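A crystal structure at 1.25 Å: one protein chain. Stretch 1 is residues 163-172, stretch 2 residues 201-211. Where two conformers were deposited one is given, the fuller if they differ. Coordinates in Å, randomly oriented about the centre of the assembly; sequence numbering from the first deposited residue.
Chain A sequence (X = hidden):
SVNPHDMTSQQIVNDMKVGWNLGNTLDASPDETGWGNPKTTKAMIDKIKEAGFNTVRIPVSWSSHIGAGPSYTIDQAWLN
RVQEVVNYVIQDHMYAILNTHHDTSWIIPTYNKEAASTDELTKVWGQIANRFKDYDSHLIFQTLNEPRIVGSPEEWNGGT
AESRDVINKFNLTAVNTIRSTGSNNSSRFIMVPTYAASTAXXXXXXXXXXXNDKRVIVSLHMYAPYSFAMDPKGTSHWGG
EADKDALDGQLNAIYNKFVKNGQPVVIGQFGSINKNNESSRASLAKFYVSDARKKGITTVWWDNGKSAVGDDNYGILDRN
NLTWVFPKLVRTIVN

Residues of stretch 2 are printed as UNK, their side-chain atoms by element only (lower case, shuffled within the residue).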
ATOM      1  N   SER A 163       4.872  12.831  16.065  1.00  7.55           N
ATOM      2  CA  SER A 163       5.164  11.868  15.013  0.57  7.92           C
ATOM      3  C   SER A 163       4.477  12.227  13.706  1.00  7.33           C
ATOM      4  O   SER A 163       5.036  12.001  12.629  1.00  8.31           O
ATOM      5  CB  SER A 163       4.850  10.442  15.477  0.57  8.11           C
ATOM      6  OG  SER A 163       3.540  10.309  16.075  0.57  8.48           O
ATOM      7  N   ARG A 164       3.266  12.796  13.777  1.00  7.67           N
ATOM      8  CA  ARG A 164       2.600  13.261  12.551  1.00  7.78           C
ATOM      9  C   ARG A 164       3.410  14.355  11.859  1.00  8.08           C
ATOM     10  O   ARG A 164       3.542  14.379  10.626  1.00  8.77           O
ATOM     11  CB  ARG A 164       1.167  13.684  12.861  1.00  8.34           C
ATOM     12  CG  ARG A 164       0.278  12.529  13.269  1.00  8.19           C
ATOM     13  CD  ARG A 164      -1.168  12.903  13.397  1.00  8.72           C
ATOM     14  NE  ARG A 164      -1.465  13.893  14.437  1.00  9.48           N
ATOM     15  CZ  ARG A 164      -1.820  13.619  15.672  1.00  9.29           C
ATOM     16  NH1 ARG A 164      -1.884  12.365  16.090  1.00  9.63           N
ATOM     17  NH2 ARG A 164      -2.083  14.609  16.518  1.00 11.24           N
ATOM     18  N   ASP A 165       3.979  15.271  12.654  1.00  8.26           N
ATOM     19  CA  ASP A 165       4.848  16.315  12.110  1.00  8.76           C
ATOM     20  C   ASP A 165       6.050  15.704  11.409  1.00  7.49           C
ATOM     21  O   ASP A 165       6.360  16.051  10.258  1.00  8.75           O
ATOM     22  CB  ASP A 165       5.256  17.245  13.263  1.00  8.47           C
ATOM     23  CG  ASP A 165       5.967  18.494  12.825  1.00 12.51           C
ATOM     24  OD1 ASP A 165       5.910  18.901  11.628  1.00 13.15           O
ATOM     25  OD2 ASP A 165       6.617  19.097  13.708  1.00 12.79           O
ATOM     26  N   VAL A 166       6.736  14.783  12.069  1.00  7.81           N
ATOM     27  CA  VAL A 166       7.937  14.190  11.488  1.00  8.14           C
ATOM     28  C   VAL A 166       7.605  13.375  10.238  1.00  8.25           C
ATOM     29  O   VAL A 166       8.366  13.391   9.262  1.00  8.82           O
ATOM     30  CB  VAL A 166       8.726  13.391  12.534  1.00  7.37           C
ATOM     31  CG1 VAL A 166       9.934  12.707  11.894  1.00  8.48           C
ATOM     32  CG2 VAL A 166       9.169  14.314  13.681  1.00  9.43           C
ATOM     33  N   ILE A 167       6.477  12.680  10.208  1.00  7.68           N
ATOM     34  CA  ILE A 167       6.118  11.977   8.982  1.00  7.92           C
ATOM     35  C   ILE A 167       5.973  12.941   7.819  1.00  6.77           C
ATOM     36  O   ILE A 167       6.333  12.611   6.683  1.00  7.72           O
ATOM     37  CB  ILE A 167       4.877  11.118   9.188  1.00  8.48           C
ATOM     38  CG1 ILE A 167       5.273   9.917  10.067  1.00 11.84           C
ATOM     39  CG2 ILE A 167       4.251  10.715   7.847  1.00  9.92           C
ATOM     40  CD1 ILE A 167       4.159   9.239  10.650  1.00 14.31           C
ATOM     41  N   ASN A 168       5.431  14.127   8.044  1.00  7.80           N
ATOM     42  CA  ASN A 168       5.349  15.077   6.944  1.00  8.21           C
ATOM     43  C   ASN A 168       6.739  15.408   6.413  1.00  8.32           C
ATOM     44  O   ASN A 168       6.936  15.543   5.200  1.00  8.55           O
ATOM     45  CB  ASN A 168       4.638  16.359   7.382  1.00  8.29           C
ATOM     46  CG  ASN A 168       3.141  16.163   7.577  1.00  7.94           C
ATOM     47  OD1 ASN A 168       2.509  15.340   6.891  1.00  8.60           O
ATOM     48  ND2 ASN A 168       2.556  16.917   8.465  1.00  8.65           N
ATOM     49  N   LYS A 169       7.723  15.550   7.315  1.00  8.54           N
ATOM     50  CA  LYS A 169       9.094  15.811   6.897  0.55  8.82           C
ATOM     51  C   LYS A 169       9.672  14.630   6.130  1.00  8.69           C
ATOM     52  O   LYS A 169      10.355  14.818   5.118  1.00  9.30           O
ATOM     53  CB  LYS A 169       9.955  16.145   8.127  0.55  9.96           C
ATOM     54  CG  LYS A 169       9.422  17.285   9.020  0.55 11.90           C
ATOM     55  CD  LYS A 169      10.347  17.521  10.207  0.55 17.01           C
ATOM     56  CE  LYS A 169       9.773  18.491  11.217  0.55 18.21           C
ATOM     57  NZ  LYS A 169      10.714  18.728  12.362  0.55 24.51           N
ATOM     58  N   PHE A 170       9.411  13.417   6.590  1.00  8.64           N
ATOM     59  CA  PHE A 170       9.901  12.249   5.876  1.00  7.99           C
ATOM     60  C   PHE A 170       9.292  12.141   4.475  1.00  7.61           C
ATOM     61  O   PHE A 170      10.004  11.824   3.513  1.00  7.80           O
ATOM     62  CB  PHE A 170       9.570  10.969   6.638  1.00  8.50           C
ATOM     63  CG  PHE A 170      10.344  10.740   7.931  1.00  7.49           C
ATOM     64  CD1 PHE A 170      11.493  11.440   8.261  1.00  8.71           C
ATOM     65  CD2 PHE A 170       9.907   9.757   8.783  1.00  7.72           C
ATOM     66  CE1 PHE A 170      12.172  11.166   9.444  1.00  8.77           C
ATOM     67  CE2 PHE A 170      10.593   9.473   9.961  1.00  8.99           C
ATOM     68  CZ  PHE A 170      11.729  10.180  10.286  1.00  9.01           C
ATOM     69  N   ASN A 171       7.979  12.370   4.344  1.00  7.29           N
ATOM     70  CA  ASN A 171       7.358  12.314   3.029  1.00  7.08           C
ATOM     71  C   ASN A 171       7.944  13.382   2.115  1.00  7.29           C
ATOM     72  O   ASN A 171       8.156  13.136   0.920  1.00  7.78           O
ATOM     73  CB  ASN A 171       5.838  12.475   3.151  1.00  7.74           C
ATOM     74  CG  ASN A 171       5.131  11.198   3.591  1.00  7.04           C
ATOM     75  OD1 ASN A 171       5.597  10.085   3.289  1.00  7.22           O
ATOM     76  ND2 ASN A 171       3.977  11.341   4.235  1.00  7.11           N
ATOM     77  N   LEU A 172       8.166  14.583   2.648  1.00  8.27           N
ATOM     78  CA  LEU A 172       8.764  15.657   1.860  1.00  9.77           C
ATOM     79  C   LEU A 172      10.164  15.286   1.393  1.00  8.28           C
ATOM     80  O   LEU A 172      10.498  15.483   0.222  1.00  9.07           O
ATOM     81  CB  LEU A 172       8.825  16.944   2.684  1.00 10.37           C
ATOM     82  CG  LEU A 172       9.509  18.126   2.012  1.00 11.44           C
ATOM     83  CD1 LEU A 172       8.847  18.475   0.746  1.00 13.76           C
ATOM     84  CD2 LEU A 172       9.553  19.323   2.971  1.00 14.70           C
ATOM     85  N   UNK A 201      -8.979  10.588  12.480  1.00  9.61           N
ATOM     86  CA  UNK A 201      -9.251  11.995  12.168  1.00 10.00           C
ATOM     87  C   UNK A 201      -7.997  12.871  12.257  1.00  9.23           C
ATOM     88  O   UNK A 201      -7.712  13.635  11.338  1.00  9.33           O
ATOM     89  c   UNK A 201     -10.716  13.966  12.791  1.00 12.74           C
ATOM     90  c   UNK A 201     -10.356  12.516  13.102  1.00 11.12           C
ATOM     91  o   UNK A 201     -11.499  11.654  12.967  1.00 12.58           O
ATOM     92  N   UNK A 202      -7.230  12.753  13.332  1.00  9.47           N
ATOM     93  CA  UNK A 202      -6.069  13.613  13.504  1.00  9.45           C
ATOM     94  C   UNK A 202      -4.971  13.263  12.509  1.00  9.02           C
ATOM     95  O   UNK A 202      -4.205  14.143  12.078  1.00  9.30           O
ATOM     96  c   UNK A 202      -5.495  13.543  14.917  1.00 12.45           C
ATOM     97  N   UNK A 203      -4.823  11.978  12.170  1.00  8.24           N
ATOM     98  CA  UNK A 203      -3.836  11.573  11.172  1.00  7.35           C
ATOM     99  C   UNK A 203      -4.143  12.199   9.823  1.00  7.35           C
ATOM    100  O   UNK A 203      -3.251  12.705   9.134  1.00  8.13           O
ATOM    101  c   UNK A 203      -3.778  10.051  11.100  1.00  8.57           C
ATOM    102  N   UNK A 204      -5.407  12.162   9.418  1.00  7.40           N
ATOM    103  CA  UNK A 204      -5.779  12.762   8.146  1.00  8.36           C
ATOM    104  C   UNK A 204      -5.684  14.278   8.208  1.00  7.81           C
ATOM    105  O   UNK A 204      -5.248  14.905   7.242  1.00  9.32           O
ATOM    106  c   UNK A 204     -10.047  10.945   7.546  1.00 13.37           C
ATOM    107  c   UNK A 204      -7.296  10.798   7.534  1.00  8.62           C
ATOM    108  c   UNK A 204      -7.175  12.319   7.721  1.00  9.02           C
ATOM    109  s   UNK A 204      -8.725  10.279   6.535  1.00 10.84           S
ATOM    110  N   UNK A 205      -6.036  14.887   9.338  1.00  8.17           N
ATOM    111  CA  UNK A 205      -6.017  16.349   9.425  1.00  9.86           C
ATOM    112  C   UNK A 205      -4.608  16.925   9.404  1.00  9.20           C
ATOM    113  O   UNK A 205      -4.392  18.033   8.881  1.00 11.44           O
ATOM    114  c   UNK A 205      -6.734  16.818  10.692  1.00 12.12           C
ATOM    115  n   UNK A 205      -8.932  16.861  11.670  1.00 19.88           N
ATOM    116  c   UNK A 205      -8.239  16.830  10.540  1.00 17.71           C
ATOM    117  o   UNK A 205      -8.778  16.837   9.428  1.00 17.43           O
ATOM    118  N   UNK A 206      -3.631  16.210   9.934  1.00  8.02           N
ATOM    119  CA  UNK A 206      -2.294  16.739  10.064  1.00  9.09           C
ATOM    120  C   UNK A 206      -1.397  16.464   8.865  1.00  7.87           C
ATOM    121  O   UNK A 206      -0.301  17.044   8.784  1.00  9.45           O
ATOM    122  o   UNK A 206      -1.624  16.561  13.714  1.00 16.33           O
ATOM    123  c   UNK A 206      -2.095  16.959  12.606  1.00 16.80           C
ATOM    124  o   UNK A 206      -2.912  17.913  12.504  1.00 16.20           O
ATOM    125  c   UNK A 206      -1.597  16.265  11.350  1.00  9.81           C
ATOM    126  N   UNK A 207      -1.843  15.649   7.914  1.00  8.37           N
ATOM    127  CA  UNK A 207      -1.075  15.381   6.712  0.54  7.73           C
ATOM    128  C   UNK A 207      -0.861  16.663   5.925  1.00  8.85           C
ATOM    129  O   UNK A 207      -1.807  17.407   5.661  1.00 10.63           O
ATOM    130  c   UNK A 207      -1.828  14.369   5.862  0.54  8.69           C
ATOM    131  c   UNK A 207       0.062  12.920   5.127  0.54  6.53           C
ATOM    132  c   UNK A 207      -1.974  13.124   3.722  0.54 10.17           C
ATOM    133  c   UNK A 207      -1.054  13.840   4.670  0.54  7.22           C
ATOM    134  N   UNK A 208       0.378  16.881   5.504  1.00  8.45           N
ATOM    135  CA  UNK A 208       0.750  17.953   4.582  1.00  9.25           C
ATOM    136  C   UNK A 208       1.263  17.308   3.307  1.00  8.13           C
ATOM    137  O   UNK A 208       2.184  16.488   3.349  1.00  8.97           O
ATOM    138  c   UNK A 208       2.276  19.902   4.148  1.00 10.72           C
ATOM    139  c   UNK A 208       1.807  18.891   5.194  1.00  8.37           C
ATOM    140  c   UNK A 208       1.228  19.562   6.414  1.00 10.24           C
ATOM    141  N   UNK A 209       0.680  17.663   2.173  1.00  9.43           N
ATOM    142  CA  UNK A 209       1.175  17.159   0.889  1.00 10.35           C
ATOM    143  C   UNK A 209       2.517  17.811   0.560  1.00  9.78           C
ATOM    144  O   UNK A 209       2.575  19.047   0.449  1.00 11.20           O
ATOM    145  c   UNK A 209      -1.192  16.825   0.061  1.00 10.99           C
ATOM    146  c   UNK A 209       0.157  17.462  -0.228  1.00 11.45           C
ATOM    147  c   UNK A 209       0.717  17.031  -1.599  1.00 12.24           C
ATOM    148  c   UNK A 209      -1.218  15.295  -0.026  1.00 15.99           C
ATOM    149  N   UNK A 210       3.601  17.059   0.381  1.00  9.45           N
ATOM    150  CA  UNK A 210       4.909  17.667   0.084  1.00 11.09           C
ATOM    151  C   UNK A 210       4.849  18.656  -1.063  1.00 11.24           C
ATOM    152  O   UNK A 210       4.400  18.316  -2.178  1.00 11.23           O
ATOM    153  c   UNK A 210       5.213  15.327   0.526  1.00 10.61           C
ATOM    154  c   UNK A 210       5.792  16.455  -0.274  1.00 12.07           C
ATOM    155  c   UNK A 210       3.697  15.584   0.490  1.00  9.83           C
ATOM    156  N   UNK A 211       5.276  19.898  -0.803  1.00 11.50           N
ATOM    157  CA  UNK A 211       5.353  20.954  -1.814  1.00 11.90           C
ATOM    158  C   UNK A 211       4.016  21.265  -2.472  1.00 12.22           C
ATOM    159  O   UNK A 211       3.970  21.899  -3.527  1.00 12.69           O
ATOM    160  c   UNK A 211       6.387  20.624  -2.901  1.00 12.30           C
ATOM    161  o   UNK A 211       8.246  21.163  -1.524  1.00 14.92           O
ATOM    162  c   UNK A 211       7.752  20.382  -2.344  1.00 12.12           C
ATOM    163  n   UNK A 211       8.403  19.301  -2.767  1.00 12.20           N
TER
HETATM  164  O   HOH W   1       3.070  14.088   4.506  1.00  9.38           O
HETATM  165  O   HOH W   2       5.026  16.881   3.658  1.00  9.90           O

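Position 201 carries three side-chain atoms, a first carbon bearing one oxygen and one further carbon. That fork is Thr 201, and it stays out of reach of the helix 163-172.

Position 202 has a single carbon, directed toward the other stretch and lying over one face of the Arg 164 guanidinium, 3.8 Å from Arg 164 CZ to the CB. One carbon makes this Ala 202; its backbone O also sits 3.5 Å from Arg 164 CD. Position 203 again has one carbon, pointing sideways, with its CA 3.7 Å from Arg 164 CD. It is Ala 203, and the arginine lies close to the backbone here.

Position 204 shows an unbranched run of two carbons, a sulfur and a last carbon, pointing away: Met 204, buried but making no contact here. At position 205 two carbons lead to one oxygen and one nitrogen, an amide on a short stem. This is Asn 205, exposed and also without contact.

Position 206 has two carbons, the second carrying two oxygens, one of which faces Arg 164 near the plane of the guanidinium. A carboxylate on so short a stem is Asp 206. Arg 164 NE donates to Asp 206 OD2 at 2.8 Å with an angle of 168°, a nearly straight hydrogen bond within a salt bridge.

Position 207 has four carbons forked at the second. Its CA-to-CB bond points away, yet the end of the side chain returns, with a terminal carbon 3.9 Å from Asn 168 OD1. This is Leu 207, and that carbon is its CD1. Position 208 has one carbon carrying two more, one of which lies 3.6 Å from Asn 168 ND2. The beta-branched pattern is that of Val 208, and the near carbon is CG2.

Position 209 has four carbons forked at the first, one arm two carbons long. It is Ile 209, pointing away and untouched. At position 210 three carbons close a ring onto the backbone N, which only proline does; the middle ring carbon lies 3.7 Å from Leu 172 N, and the CB 3.8 Å from Leu 172 CD1. This is Pro 210, packing by CG and CB. Position 211 repeats the pattern of two carbons ending in an oxygen and a nitrogen, its side-chain oxygen 3.6 Å from Leu 172 CD1: Asn 211, touching through OD1.

The contact follows the helix in steps of four residues: Arg 164, Asn 168 and Leu 172 meet Asp 206, Val 208 and Pro 210 in turn. Charge pairing comes first and apolar packing last. Between them, one amide reads the backbone: Asn 168 ND2 donates to Asp 206 O at 2.9 Å, while Val 208 N donates to Asn 168 OD1 at 3.0 Å. Water extends this centre. Water 1 donates to Asn 168 OD1 and Val 208 O, both at 2.8 Å from its O, and accepts from Asn 171 ND2. The rule is economical: a single side-chain amide, using both its ends, can fasten a stretch by two backbone groups, Asp 206 O and Val 208 N.

Stretch 2, residues 201-211: TAAMNDLVIPN
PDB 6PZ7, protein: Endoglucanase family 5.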